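Side-chain contacts in GCN5-related N-acetyltransferase (Ralstonia eutropha JMP134, PDB 2Q0Y), which probably transfers an acyl group, presumably acetyl from acetyl-CoA as in other GNAT-family enzymes, to an acceptor that is not established: residues L70-W75 and R119-A124; R111-F116 and A137-S142; E13-H18 and D42-R47; M2-L7 and Q106-R111. All coordinates share one frame; numbering follows the deposited sequence. Where two conformers were deposited one is given.

Contact 1: residues L70-W75 and R119-A124; sequences LMVIEW and RGIAFA. With FMT (formic acid), chain G.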
loop_
_atom_site.group_PDB
_atom_site.type_symbol
_atom_site.label_atom_id
_atom_site.label_comp_id
_atom_site.label_asym_id
_atom_site.label_seq_id
_atom_site.Cartn_x
_atom_site.Cartn_y
_atom_site.Cartn_z
ATOM N N LEU A 70 6.387 -12.151 2.551
ATOM C CA LEU A 70 6.705 -10.852 3.124
ATOM C C LEU A 70 7.652 -10.058 2.233
ATOM O O LEU A 70 8.504 -10.612 1.550
ATOM C CB LEU A 70 7.272 -10.991 4.546
ATOM C CG LEU A 70 8.628 -11.621 4.808
ATOM C CD1 LEU A 70 9.795 -10.595 4.793
ATOM C CD2 LEU A 70 8.598 -12.352 6.175
HETATM N N MSE A 71 7.445 -8.751 2.247
HETATM C CA MSE A 71 8.240 -7.804 1.498
HETATM C C MSE A 71 8.482 -6.601 2.378
HETATM O O MSE A 71 7.763 -6.372 3.344
HETATM C CB MSE A 71 7.490 -7.372 0.243
HETATM C CG MSE A 71 7.035 -8.525 -0.637
HETATM SE SE MSE A 71 5.943 -7.858 -2.083
HETATM C CE MSE A 71 7.305 -7.259 -2.987
ATOM N N VAL A 72 9.528 -5.859 2.055
ATOM C CA VAL A 72 9.760 -4.549 2.657
ATOM C C VAL A 72 9.668 -3.598 1.475
ATOM O O VAL A 72 10.511 -3.631 0.576
ATOM C CB VAL A 72 11.117 -4.474 3.355
ATOM C CG1 VAL A 72 11.365 -3.078 3.922
ATOM C CG2 VAL A 72 11.187 -5.508 4.464
ATOM N N ILE A 73 8.610 -2.800 1.441
ATOM C CA ILE A 73 8.348 -1.942 0.298
ATOM C C ILE A 73 8.795 -0.520 0.557
ATOM O O ILE A 73 8.755 -0.039 1.694
ATOM C CB ILE A 73 6.883 -1.995 -0.122
ATOM C CG1 ILE A 73 5.965 -1.455 0.961
ATOM C CG2 ILE A 73 6.497 -3.456 -0.427
ATOM C CD1 ILE A 73 4.497 -1.399 0.543
ATOM N N GLU A 74 9.226 0.152 -0.506
ATOM C CA GLU A 74 9.558 1.567 -0.421
ATOM C C GLU A 74 8.298 2.366 -0.103
ATOM O O GLU A 74 7.241 2.088 -0.642
ATOM C CB GLU A 74 10.170 2.046 -1.736
ATOM C CG GLU A 74 11.543 1.490 -1.991
ATOM C CD GLU A 74 12.236 2.160 -3.179
ATOM O OE1 GLU A 74 11.557 2.898 -3.940
ATOM O OE2 GLU A 74 13.464 1.946 -3.338
ATOM N N TRP A 75 8.417 3.342 0.794
ATOM C CA TRP A 75 7.306 4.161 1.210
ATOM C C TRP A 75 7.815 5.505 1.733
ATOM O O TRP A 75 8.850 5.547 2.375
ATOM C CB TRP A 75 6.490 3.457 2.296
ATOM C CG TRP A 75 5.107 3.925 2.320
ATOM C CD1 TRP A 75 4.579 4.902 3.098
ATOM C CD2 TRP A 75 4.058 3.483 1.458
ATOM N NE1 TRP A 75 3.249 5.095 2.783
ATOM C CE2 TRP A 75 2.908 4.234 1.777
ATOM C CE3 TRP A 75 3.982 2.527 0.444
ATOM C CZ2 TRP A 75 1.691 4.053 1.123
ATOM C CZ3 TRP A 75 2.773 2.359 -0.220
ATOM C CH2 TRP A 75 1.647 3.100 0.137
ATOM N N ARG A 119 14.669 -7.170 11.139
ATOM C CA ARG A 119 15.087 -6.236 10.112
ATOM C C ARG A 119 14.929 -4.770 10.533
ATOM O O ARG A 119 15.252 -3.865 9.757
ATOM C CB ARG A 119 14.325 -6.524 8.812
ATOM C CG ARG A 119 14.648 -7.883 8.200
ATOM C CD ARG A 119 13.810 -8.103 6.960
ATOM N NE ARG A 119 14.015 -9.429 6.387
ATOM C CZ ARG A 119 13.856 -9.739 5.107
ATOM N NH1 ARG A 119 13.520 -8.810 4.217
ATOM N NH2 ARG A 119 14.037 -10.993 4.708
ATOM N N GLY A 120 14.437 -4.526 11.749
ATOM C CA GLY A 120 14.312 -3.157 12.272
ATOM C C GLY A 120 13.233 -2.335 11.605
ATOM O O GLY A 120 13.326 -1.101 11.549
ATOM N N ILE A 121 12.188 -2.999 11.118
ATOM C CA ILE A 121 11.087 -2.338 10.416
ATOM C C ILE A 121 10.095 -1.796 11.418
ATOM O O ILE A 121 9.639 -2.529 12.294
ATOM C CB ILE A 121 10.359 -3.332 9.495
ATOM C CG1 ILE A 121 11.326 -3.935 8.469
ATOM C CG2 ILE A 121 9.154 -2.691 8.801
ATOM C CD1 ILE A 121 12.011 -2.930 7.590
ATOM N N ALA A 122 9.766 -0.508 11.299
ATOM C CA ALA A 122 8.878 0.164 12.261
ATOM C C ALA A 122 7.401 -0.229 12.152
ATOM O O ALA A 122 6.706 -0.312 13.159
ATOM C CB ALA A 122 9.011 1.681 12.115
ATOM N N PHE A 123 6.925 -0.467 10.935
ATOM C CA PHE A 123 5.478 -0.512 10.667
ATOM C C PHE A 123 5.220 -1.468 9.521
ATOM O O PHE A 123 6.007 -1.518 8.573
ATOM C CB PHE A 123 5.032 0.911 10.304
ATOM C CG PHE A 123 3.547 1.110 10.186
ATOM C CD1 PHE A 123 2.737 1.123 11.312
ATOM C CD2 PHE A 123 2.969 1.346 8.947
ATOM C CE1 PHE A 123 1.372 1.354 11.190
ATOM C CE2 PHE A 123 1.601 1.588 8.840
ATOM C CZ PHE A 123 0.824 1.588 9.964
ATOM N N ALA A 124 4.117 -2.205 9.599
ATOM C CA ALA A 124 3.748 -3.149 8.549
ATOM C C ALA A 124 2.265 -3.077 8.233
ATOM O O ALA A 124 1.444 -2.647 9.078
ATOM C CB ALA A 124 4.115 -4.555 8.978
HETATM C C FMT G . 1.463 8.994 2.352
HETATM O O1 FMT G . 2.157 8.132 2.814
HETATM O O2 FMT G . 0.711 9.611 3.064
HETATM O O HOH W 1 11.675 -9.781 2.130
#
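At the Schellman motif that ends helix 104-118, where the chain turns into strand 123-127, Arg-119 and Ile-121 reach over to Leu-70 and Val-72 of strand 63-74. Gly-120, with positive phi, makes the turn between them. The apolar half is a meeting of branch ends: Val-72 CG1 lies 3.7 Å from Ile-121 CD1, approached tip to tip. Both residues also pack on Lys-86 of strand 86-95, which lies between strands 63-74 and 123-127 in the sheet. The cationic half is looser. With its chain extended from CG to NE, Arg-119 carries its guanidinium over to strand 63-74, where Leu-70 CD1 sits above one face, toward the rim, 4.2 Å from Arg-119 CZ. Val-72 CG2 comes up obliquely, 4.1 Å from Arg-119 NH1. That nitrogen donates to a water at 2.9 Å from NH1, which in turn bonds weakly to Leu-70 O. Arg-119 NE forms a salt bridge with Glu-115, a turn back in the helix, so the guanidinium is tied to its own helix while the methyls pack on it. Strand 86-95, helix 104-118 and the parallel neighbour strand 123-127 form a beta-alpha-beta crossover, and the contact ties its second turn to the GNAT sheet.

Contact 2: residues R111-F116 and A137-S142; sequences RAEAEF and ARMGWS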
loop_
_atom_site.group_PDB
_atom_site.type_symbol
_atom_site.label_atom_id
_atom_site.label_comp_id
_atom_site.label_asym_id
_atom_site.label_seq_id
_atom_site.Cartn_x
_atom_site.Cartn_y
_atom_site.Cartn_z
ATOM N N ARG A 111 6.070 -15.608 12.713
ATOM C CA ARG A 111 7.360 -15.658 12.017
ATOM C C ARG A 111 7.584 -14.425 11.140
ATOM O O ARG A 111 8.690 -13.887 11.091
ATOM C CB ARG A 111 7.507 -16.896 11.138
ATOM C CG ARG A 111 7.837 -18.177 11.871
ATOM C CD ARG A 111 9.370 -18.441 12.024
ATOM N NE ARG A 111 10.090 -17.436 12.823
ATOM C CZ ARG A 111 9.908 -17.202 14.133
ATOM N NH1 ARG A 111 9.023 -17.897 14.859
ATOM N NH2 ARG A 111 10.626 -16.255 14.737
ATOM N N ALA A 112 6.550 -14.010 10.423
ATOM C CA ALA A 112 6.645 -12.834 9.566
ATOM C C ALA A 112 6.898 -11.578 10.376
ATOM O O ALA A 112 7.779 -10.778 10.028
ATOM C CB ALA A 112 5.374 -12.677 8.724
ATOM N N GLU A 113 6.122 -11.377 11.432
ATOM C CA GLU A 113 6.313 -10.202 12.285
ATOM C C GLU A 113 7.714 -10.188 12.933
ATOM O O GLU A 113 8.347 -9.139 13.016
ATOM C CB GLU A 113 5.243 -10.112 13.353
ATOM C CG GLU A 113 3.847 -9.873 12.770
ATOM C CD GLU A 113 2.748 -9.836 13.818
ATOM O OE1 GLU A 113 3.033 -9.759 15.036
ATOM O OE2 GLU A 113 1.583 -9.934 13.398
ATOM N N ALA A 114 8.190 -11.351 13.369
ATOM C CA ALA A 114 9.523 -11.462 13.976
ATOM C C ALA A 114 10.628 -11.137 12.975
ATOM O O ALA A 114 11.642 -10.543 13.339
ATOM C CB ALA A 114 9.733 -12.844 14.537
ATOM N N GLU A 115 10.430 -11.543 11.721
ATOM C CA GLU A 115 11.368 -11.226 10.657
ATOM C C GLU A 115 11.439 -9.714 10.446
ATOM O O GLU A 115 12.520 -9.156 10.347
ATOM C CB GLU A 115 10.984 -11.957 9.372
ATOM C CG GLU A 115 11.924 -11.719 8.233
ATOM C CD GLU A 115 13.296 -12.343 8.452
ATOM O OE1 GLU A 115 13.396 -13.303 9.230
ATOM O OE2 GLU A 115 14.277 -11.854 7.831
ATOM N N PHE A 116 10.288 -9.042 10.427
ATOM C CA PHE A 116 10.271 -7.580 10.337
ATOM C C PHE A 116 11.005 -6.941 11.527
ATOM O O PHE A 116 11.753 -5.980 11.358
ATOM C CB PHE A 116 8.835 -7.030 10.278
ATOM C CG PHE A 116 8.118 -7.278 8.977
ATOM C CD1 PHE A 116 8.785 -7.261 7.752
ATOM C CD2 PHE A 116 6.758 -7.499 8.985
ATOM C CE1 PHE A 116 8.107 -7.487 6.574
ATOM C CE2 PHE A 116 6.071 -7.736 7.789
ATOM C CZ PHE A 116 6.755 -7.723 6.592
ATOM N N ALA A 137 -6.908 -9.141 13.967
ATOM C CA ALA A 137 -7.365 -8.248 15.016
ATOM C C ALA A 137 -6.909 -8.755 16.376
ATOM O O ALA A 137 -6.442 -7.965 17.196
ATOM C CB ALA A 137 -8.847 -8.107 14.975
ATOM N N ARG A 138 -7.042 -10.058 16.615
ATOM C CA ARG A 138 -6.566 -10.678 17.859
ATOM C C ARG A 138 -5.076 -10.438 18.061
ATOM O O ARG A 138 -4.606 -10.291 19.194
ATOM C CB ARG A 138 -6.806 -12.196 17.857
ATOM C CG ARG A 138 -8.232 -12.623 18.124
ATOM C CD ARG A 138 -8.341 -14.133 18.398
ATOM N NE ARG A 138 -8.342 -14.945 17.175
ATOM C CZ ARG A 138 -7.405 -15.831 16.822
ATOM N NH1 ARG A 138 -6.333 -16.063 17.588
ATOM N NH2 ARG A 138 -7.548 -16.503 15.680
HETATM N N MSE A 139 -4.337 -10.424 16.957
HETATM C CA MSE A 139 -2.894 -10.249 16.991
HETATM C C MSE A 139 -2.456 -8.776 16.955
HETATM O O MSE A 139 -1.271 -8.496 16.781
HETATM C CB MSE A 139 -2.264 -11.010 15.837
HETATM C CG MSE A 139 -2.441 -12.532 15.895
HETATM SE SE MSE A 139 -1.457 -13.342 14.414
HETATM C CE MSE A 139 0.345 -12.863 15.022
ATOM N N GLY A 140 -3.401 -7.849 17.125
ATOM C CA GLY A 140 -3.071 -6.436 17.310
ATOM C C GLY A 140 -2.989 -5.615 16.042
ATOM O O GLY A 140 -2.425 -4.507 16.038
ATOM N N TRP A 141 -3.552 -6.155 14.960
ATOM C CA TRP A 141 -3.662 -5.439 13.696
ATOM C C TRP A 141 -4.929 -4.570 13.714
ATOM O O TRP A 141 -5.957 -4.951 14.299
ATOM C CB TRP A 141 -3.671 -6.395 12.502
ATOM C CG TRP A 141 -2.362 -7.116 12.334
ATOM C CD1 TRP A 141 -1.900 -8.163 13.071
ATOM C CD2 TRP A 141 -1.353 -6.827 11.366
ATOM N NE1 TRP A 141 -0.653 -8.538 12.626
ATOM C CE2 TRP A 141 -0.285 -7.713 11.595
ATOM C CE3 TRP A 141 -1.230 -5.864 10.343
ATOM C CZ2 TRP A 141 0.877 -7.696 10.817
ATOM C CZ3 TRP A 141 -0.088 -5.847 9.588
ATOM C CH2 TRP A 141 0.956 -6.753 9.824
ATOM N N SER A 142 -4.819 -3.384 13.116
ATOM C CA SER A 142 -5.932 -2.433 13.051
ATOM C C SER A 142 -6.278 -2.102 11.608
ATOM O O SER A 142 -5.388 -1.950 10.785
ATOM C CB SER A 142 -5.579 -1.117 13.743
ATOM O OG SER A 142 -5.246 -1.313 15.101
#
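Glu-113 OE2 accepts a 2.7 Å hydrogen bond from Trp-141 NE1, joining helix 104-118 to the segment just past helix 133-138. That shorter helix ends in a Schellman motif: Gly-140, with positive phi, is its C-prime residue, and Trp-141 N bonds back to Tyr-136 O. The turn thereby brings the indole out beside the longer helix. The N-H...O angle is 147°; the acceptor lies near the indole plane, at the ring's edge, but the donor comes to OE2 tilted out of the carboxylate plane, which stands 55° from the ring. The Glu-113 chain, extended beyond CG, and the Trp-141 side chain run past each other in opposite directions, which brings OE2 to the N-H edge of the indole. The other carboxylate oxygen, OE1, makes a salt bridge with Lys-149 of the second subunit, which also bonds Met-139 O; one lysine of the partner thus holds both sides of the contact. With an N-H and a cation at its two oxygens, the carboxylate would be expected to stay ionised. Met-109 of helix 104-118 packs against both Trp-141 and Met-139. Finally, Met-139, a selenomethionine bent at chi3 (66°), crosses the carboxylate and sets its CE methyl 3.6 Å from Glu-113 OE2.

Contact 3: residues E13-H18 and D42-R47; sequences ELVCRH and DWLLPR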
loop_
_atom_site.group_PDB
_atom_site.type_symbol
_atom_site.label_atom_id
_atom_site.label_comp_id
_atom_site.label_asym_id
_atom_site.label_seq_id
_atom_site.Cartn_x
_atom_site.Cartn_y
_atom_site.Cartn_z
ATOM N N GLU A 13 6.099 -22.373 -7.687
ATOM C CA GLU A 13 4.767 -22.905 -7.971
ATOM C C GLU A 13 3.887 -22.915 -6.723
ATOM O O GLU A 13 2.692 -22.606 -6.794
ATOM C CB GLU A 13 4.860 -24.297 -8.578
ATOM C CG GLU A 13 5.419 -24.297 -9.980
ATOM N N LEU A 14 4.479 -23.255 -5.584
ATOM C CA LEU A 14 3.764 -23.261 -4.305
ATOM C C LEU A 14 3.133 -21.914 -4.000
ATOM O O LEU A 14 1.947 -21.825 -3.641
ATOM C CB LEU A 14 4.727 -23.638 -3.178
ATOM C CG LEU A 14 4.175 -23.752 -1.756
ATOM C CD1 LEU A 14 3.211 -24.930 -1.639
ATOM C CD2 LEU A 14 5.322 -23.939 -0.769
ATOM N N VAL A 15 3.921 -20.858 -4.141
ATOM C CA VAL A 15 3.429 -19.522 -3.850
ATOM C C VAL A 15 2.292 -19.134 -4.791
ATOM O O VAL A 15 1.277 -18.576 -4.353
ATOM C CB VAL A 15 4.547 -18.463 -3.892
ATOM C CG1 VAL A 15 3.970 -17.064 -3.654
ATOM C CG2 VAL A 15 5.620 -18.756 -2.840
ATOM N N CYS A 16 2.430 -19.441 -6.083
ATOM C CA CYS A 16 1.365 -19.156 -7.047
ATOM C C CYS A 16 0.081 -19.901 -6.722
ATOM O O CYS A 16 -0.999 -19.355 -6.875
ATOM C CB CYS A 16 1.810 -19.509 -8.463
ATOM S SG CYS A 16 3.214 -18.511 -9.044
ATOM N N ARG A 17 0.211 -21.148 -6.279
ATOM C CA ARG A 17 -0.951 -21.957 -5.871
ATOM C C ARG A 17 -1.635 -21.366 -4.649
ATOM O O ARG A 17 -2.878 -21.316 -4.585
ATOM C CB ARG A 17 -0.543 -23.408 -5.562
ATOM C CG ARG A 17 -0.416 -24.316 -6.766
ATOM C CD ARG A 17 0.113 -25.739 -6.373
ATOM N NE ARG A 17 -0.828 -26.512 -5.557
ATOM C CZ ARG A 17 -1.561 -27.531 -6.014
ATOM N N HIS A 18 -0.830 -20.946 -3.672
ATOM C CA HIS A 18 -1.346 -20.324 -2.459
ATOM C C HIS A 18 -2.123 -19.036 -2.752
ATOM O O HIS A 18 -3.223 -18.819 -2.242
ATOM C CB HIS A 18 -0.209 -20.014 -1.483
ATOM C CG HIS A 18 0.337 -21.215 -0.777
ATOM N ND1 HIS A 18 1.427 -21.137 0.059
ATOM C CD2 HIS A 18 -0.051 -22.514 -0.779
ATOM C CE1 HIS A 18 1.681 -22.335 0.551
ATOM N NE2 HIS A 18 0.800 -23.190 0.061
ATOM N N ASP A 42 5.446 -14.384 -13.421
ATOM C CA ASP A 42 6.550 -13.641 -14.042
ATOM C C ASP A 42 7.081 -12.546 -13.128
ATOM O O ASP A 42 8.279 -12.276 -13.111
ATOM C CB ASP A 42 6.121 -13.038 -15.391
ATOM C CG ASP A 42 5.777 -14.104 -16.439
ATOM O OD1 ASP A 42 6.051 -15.302 -16.231
ATOM O OD2 ASP A 42 5.216 -13.737 -17.490
ATOM N N TRP A 43 6.190 -11.954 -12.341
ATOM C CA TRP A 43 6.546 -10.950 -11.344
ATOM C C TRP A 43 7.338 -11.609 -10.208
ATOM O O TRP A 43 8.313 -11.041 -9.722
ATOM C CB TRP A 43 5.281 -10.289 -10.789
ATOM C CG TRP A 43 5.492 -9.320 -9.653
ATOM C CD1 TRP A 43 5.720 -7.973 -9.748
ATOM C CD2 TRP A 43 5.467 -9.622 -8.251
ATOM N NE1 TRP A 43 5.846 -7.426 -8.499
ATOM C CE2 TRP A 43 5.711 -8.412 -7.560
ATOM C CE3 TRP A 43 5.285 -10.793 -7.519
ATOM C CZ2 TRP A 43 5.766 -8.349 -6.191
ATOM C CZ3 TRP A 43 5.358 -10.737 -6.153
ATOM C CH2 TRP A 43 5.597 -9.527 -5.497
ATOM N N LEU A 44 6.880 -12.776 -9.756
ATOM C CA LEU A 44 7.449 -13.401 -8.559
ATOM C C LEU A 44 8.848 -13.972 -8.793
ATOM O O LEU A 44 9.721 -13.916 -7.905
ATOM C CB LEU A 44 6.529 -14.511 -8.048
ATOM C CG LEU A 44 7.014 -15.310 -6.837
ATOM C CD1 LEU A 44 7.255 -14.363 -5.661
ATOM C CD2 LEU A 44 6.024 -16.374 -6.451
ATOM N N LEU A 45 9.049 -14.578 -9.958
ATOM C CA LEU A 45 10.287 -15.275 -10.246
ATOM C C LEU A 45 11.560 -14.490 -9.873
ATOM O O LEU A 45 12.377 -14.994 -9.111
ATOM C CB LEU A 45 10.309 -15.714 -11.717
ATOM C CG LEU A 45 11.555 -16.398 -12.272
ATOM C CD1 LEU A 45 11.719 -17.775 -11.706
ATOM C CD2 LEU A 45 11.443 -16.465 -13.794
ATOM N N PRO A 46 11.751 -13.277 -10.423
ATOM C CA PRO A 46 12.978 -12.547 -10.074
ATOM C C PRO A 46 13.064 -12.088 -8.625
ATOM O O PRO A 46 14.162 -11.837 -8.126
ATOM C CB PRO A 46 12.931 -11.326 -10.992
ATOM C CG PRO A 46 11.496 -11.170 -11.330
ATOM C CD PRO A 46 10.940 -12.533 -11.410
ATOM N N ARG A 47 11.917 -11.958 -7.963
ATOM C CA ARG A 47 11.870 -11.478 -6.604
ATOM C C ARG A 47 12.134 -12.581 -5.585
ATOM O O ARG A 47 12.658 -12.300 -4.520
ATOM C CB ARG A 47 10.522 -10.822 -6.347
ATOM C CG ARG A 47 10.365 -9.551 -7.161
ATOM C CD ARG A 47 9.020 -8.937 -7.024
ATOM N NE ARG A 47 9.033 -7.591 -7.605
ATOM C CZ ARG A 47 9.036 -7.325 -8.912
ATOM N NH1 ARG A 47 8.997 -8.299 -9.828
ATOM N NH2 ARG A 47 9.065 -6.058 -9.313
#
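Apolar contact between Val-15 and Leu-44 joins helix 12-25 to helix 30-50. These helices lie in the chain between strands 2-6 and 54-60, the place of the first two helices in the GNAT fold. A single methyl does nearly all the touching: Leu-44 CD2 lies 3.5 Å from Val-15 CG1 and 3.6 Å from Val-15 CB, a tight fit for carbon on carbon. Having CG anti to the backbone N (chi1 177°) sends the Leu-44 side chain out toward the opposite helix, where it meets the valine at a slant. Cys-16 adds a fainter touch, its SG 4.4 Å from the same Leu-44 CD2. Tyr-53 packs on both Val-15 and Leu-44, and Leu-7 on Val-15.

Polar bonding stays within helix 30-50, on another side of it. Pro-46 kinks the helix, since its N has no bond to the turn before, and Arg-47 N makes only a weak bond to Leu-44 O. The carbonyl of Trp-43 is taken instead by the arginine side chain: Arg-47 NH1 donates to Trp-43 O at 2.8 Å with an angle of 151°, the oxygen lying near the guanidinium plane. Trp-43 NE1 sits above the centre of that guanidinium, and Arg-47 CD lies over one face of the indole.

The division of labour implies that between these segments the helices are held by apolar packing, with no hydrogen bond, while the arginine supplies a proton donor at the proline kink.

Contact 4: residues M2-L7 and Q106-R111; sequences MECRPL and QALMNR
Cys-4 SG meets two side chains of helix 104-118, lying 4.2 Å from Arg-111 CG and 4.3 Å from Leu-108 CD2. Both touches are loose; the one to Leu-108 is apolar, and the one to Arg-111 uses a methylene. The thiol reaches across because SG stands anti to the backbone N (chi1 -175°), while on the helix the two partners are three residues apart and so lie nearly one turn from each other. Only the aliphatic root of Arg-111 takes part; its chain folds at chi2 (-90°) and bends again before the guanidinium.

In the next shell Trp-56 of strand 54-60 touches both Cys-4 and Arg-111, packing beside the pair, and Leu-108 rests on Ala-66 and Ile-68 of strand 63-74. Backbone bonds hold strand 2-6 against strand 54-60, pairing Glu-3 with Glu-59 and Arg-5 with Val-57. Arg-5, whose side chain leaves the opposite face of the strand from Cys-4, is fixed by polar bonds: Arg-5 NH1 donates to Pro-6 O at 3.0 Å and angle 136°, and also makes a salt bridge with Asp-11, while NE pairs with Glu-59.

An outermost strand thus has a helix on one face and a charged network on the other, as befits the first strand of a GNAT sheet, flanked by the helix that follows strand 86-95.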
loop_
_atom_site.group_PDB
_atom_site.type_symbol
_atom_site.label_atom_id
_atom_site.label_comp_id
_atom_site.label_asym_id
_atom_site.label_seq_id
_atom_site.Cartn_x
_atom_site.Cartn_y
_atom_site.Cartn_z
HETATM N N MSE A 2 5.442 -31.137 12.517
HETATM C CA MSE A 2 5.301 -29.885 11.766
HETATM C C MSE A 2 6.551 -29.037 11.920
HETATM O O MSE A 2 7.005 -28.799 13.043
HETATM C CB MSE A 2 4.089 -29.098 12.255
HETATM C CG MSE A 2 2.768 -29.721 11.871
HETATM SE SE MSE A 2 2.189 -29.125 10.126
ATOM N N GLU A 3 7.088 -28.580 10.799
ATOM C CA GLU A 3 8.275 -27.766 10.809
ATOM C C GLU A 3 8.095 -26.605 9.867
ATOM O O GLU A 3 7.379 -26.688 8.872
ATOM C CB GLU A 3 9.483 -28.583 10.381
ATOM N N CYS A 4 8.765 -25.513 10.185
ATOM C CA CYS A 4 8.717 -24.323 9.365
ATOM C C CYS A 4 10.078 -24.188 8.694
ATOM O O CYS A 4 11.104 -24.594 9.276
ATOM C CB CYS A 4 8.419 -23.154 10.265
ATOM S SG CYS A 4 8.169 -21.625 9.447
ATOM N N ARG A 5 10.096 -23.699 7.454
ATOM C CA ARG A 5 11.364 -23.410 6.768
ATOM C C ARG A 5 11.231 -22.135 5.934
ATOM O O ARG A 5 10.129 -21.733 5.569
ATOM C CB ARG A 5 11.784 -24.577 5.864
ATOM C CG ARG A 5 10.862 -24.834 4.700
ATOM C CD ARG A 5 11.487 -25.779 3.680
ATOM N NE ARG A 5 10.556 -26.121 2.611
ATOM C CZ ARG A 5 10.236 -25.323 1.592
ATOM N NH1 ARG A 5 10.800 -24.130 1.436
ATOM N NH2 ARG A 5 9.365 -25.745 0.690
ATOM N N PRO A 6 12.359 -21.498 5.611
ATOM C CA PRO A 6 12.273 -20.337 4.741
ATOM C C PRO A 6 11.862 -20.743 3.324
ATOM O O PRO A 6 12.169 -21.846 2.867
ATOM C CB PRO A 6 13.702 -19.788 4.705
ATOM C CG PRO A 6 14.527 -20.671 5.518
ATOM C CD PRO A 6 13.738 -21.817 6.028
ATOM N N LEU A 7 11.168 -19.842 2.635
ATOM C CA LEU A 7 10.908 -19.993 1.223
ATOM C C LEU A 7 12.203 -20.032 0.463
ATOM O O LEU A 7 13.191 -19.406 0.877
ATOM C CB LEU A 7 10.142 -18.772 0.716
ATOM C CG LEU A 7 8.642 -18.671 0.615
ATOM C CD1 LEU A 7 8.373 -17.337 -0.099
ATOM C CD2 LEU A 7 8.008 -19.809 -0.123
ATOM N N GLN A 106 -1.492 -18.333 12.708
ATOM C CA GLN A 106 -0.902 -17.474 13.741
ATOM C C GLN A 106 0.609 -17.683 13.858
ATOM O O GLN A 106 1.369 -16.723 13.999
ATOM C CB GLN A 106 -1.600 -17.703 15.070
ATOM C CG GLN A 106 -1.018 -16.859 16.193
ATOM C CD GLN A 106 -1.887 -16.817 17.428
ATOM O OE1 GLN A 106 -2.844 -17.577 17.557
ATOM N NE2 GLN A 106 -1.553 -15.917 18.348
ATOM N N ALA A 107 1.053 -18.935 13.744
ATOM C CA ALA A 107 2.485 -19.255 13.778
ATOM C C ALA A 107 3.253 -18.601 12.626
ATOM O O ALA A 107 4.320 -18.016 12.832
ATOM C CB ALA A 107 2.687 -20.736 13.762
ATOM N N LEU A 108 2.708 -18.680 11.419
ATOM C CA LEU A 108 3.313 -18.022 10.263
ATOM C C LEU A 108 3.289 -16.503 10.400
ATOM O O LEU A 108 4.269 -15.835 10.072
ATOM C CB LEU A 108 2.627 -18.450 8.965
ATOM C CG LEU A 108 2.918 -19.889 8.524
ATOM C CD1 LEU A 108 2.081 -20.287 7.324
ATOM C CD2 LEU A 108 4.385 -20.071 8.211
HETATM N N MSE A 109 2.185 -15.951 10.898
HETATM C CA MSE A 109 2.158 -14.516 11.158
HETATM C C MSE A 109 3.228 -14.118 12.170
HETATM O O MSE A 109 3.887 -13.094 12.008
HETATM C CB MSE A 109 0.790 -14.074 11.644
HETATM C CG MSE A 109 -0.286 -14.034 10.572
HETATM SE SE MSE A 109 -0.062 -12.591 9.317
HETATM C CE MSE A 109 -0.314 -11.060 10.514
ATOM N N ASN A 110 3.397 -14.916 13.214
ATOM C CA ASN A 110 4.425 -14.636 14.210
ATOM C C ASN A 110 5.809 -14.639 13.593
ATOM O O ASN A 110 6.635 -13.765 13.915
ATOM C CB ASN A 110 4.380 -15.661 15.354
ATOM C CG ASN A 110 3.263 -15.402 16.339
ATOM O OD1 ASN A 110 2.800 -14.285 16.498
ATOM N ND2 ASN A 110 2.853 -16.451 17.042
ATOM N N ARG A 111 6.070 -15.608 12.713
ATOM C CA ARG A 111 7.360 -15.658 12.017
ATOM C C ARG A 111 7.584 -14.425 11.140
ATOM O O ARG A 111 8.690 -13.887 11.091
ATOM C CB ARG A 111 7.507 -16.896 11.138
ATOM C CG ARG A 111 7.837 -18.177 11.871
ATOM C CD ARG A 111 9.370 -18.441 12.024
ATOM N NE ARG A 111 10.090 -17.436 12.823
ATOM C CZ ARG A 111 9.908 -17.202 14.133
ATOM N NH1 ARG A 111 9.023 -17.897 14.859
ATOM N NH2 ARG A 111 10.626 -16.255 14.737
#

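Overall arrangement
Contact 3 is a buried contact and purely apolar between its segments; contacts 1, 2 and 4 are partly buried and mix apolar atoms with arginine or glutamate. Helix 104-118 is common to contacts 2 and 4, and segment 119-124 of contact 1 begins just past its end; contact 2 puts a short charged hydrogen bond on it, whereas contact 4 has only loose touches. Contacts 1 and 4 both reach the sheet, the latter at its outermost strand 2-6. Contacts 1 and 3 touch through selenomethionine Met-71, which points away from segment 119-124 and packs on Trp-43. Contacts 2 and 3 lie on opposite sides of the chain's centre, yet both touch the second subunit, as does contact 1; contact 4 does not.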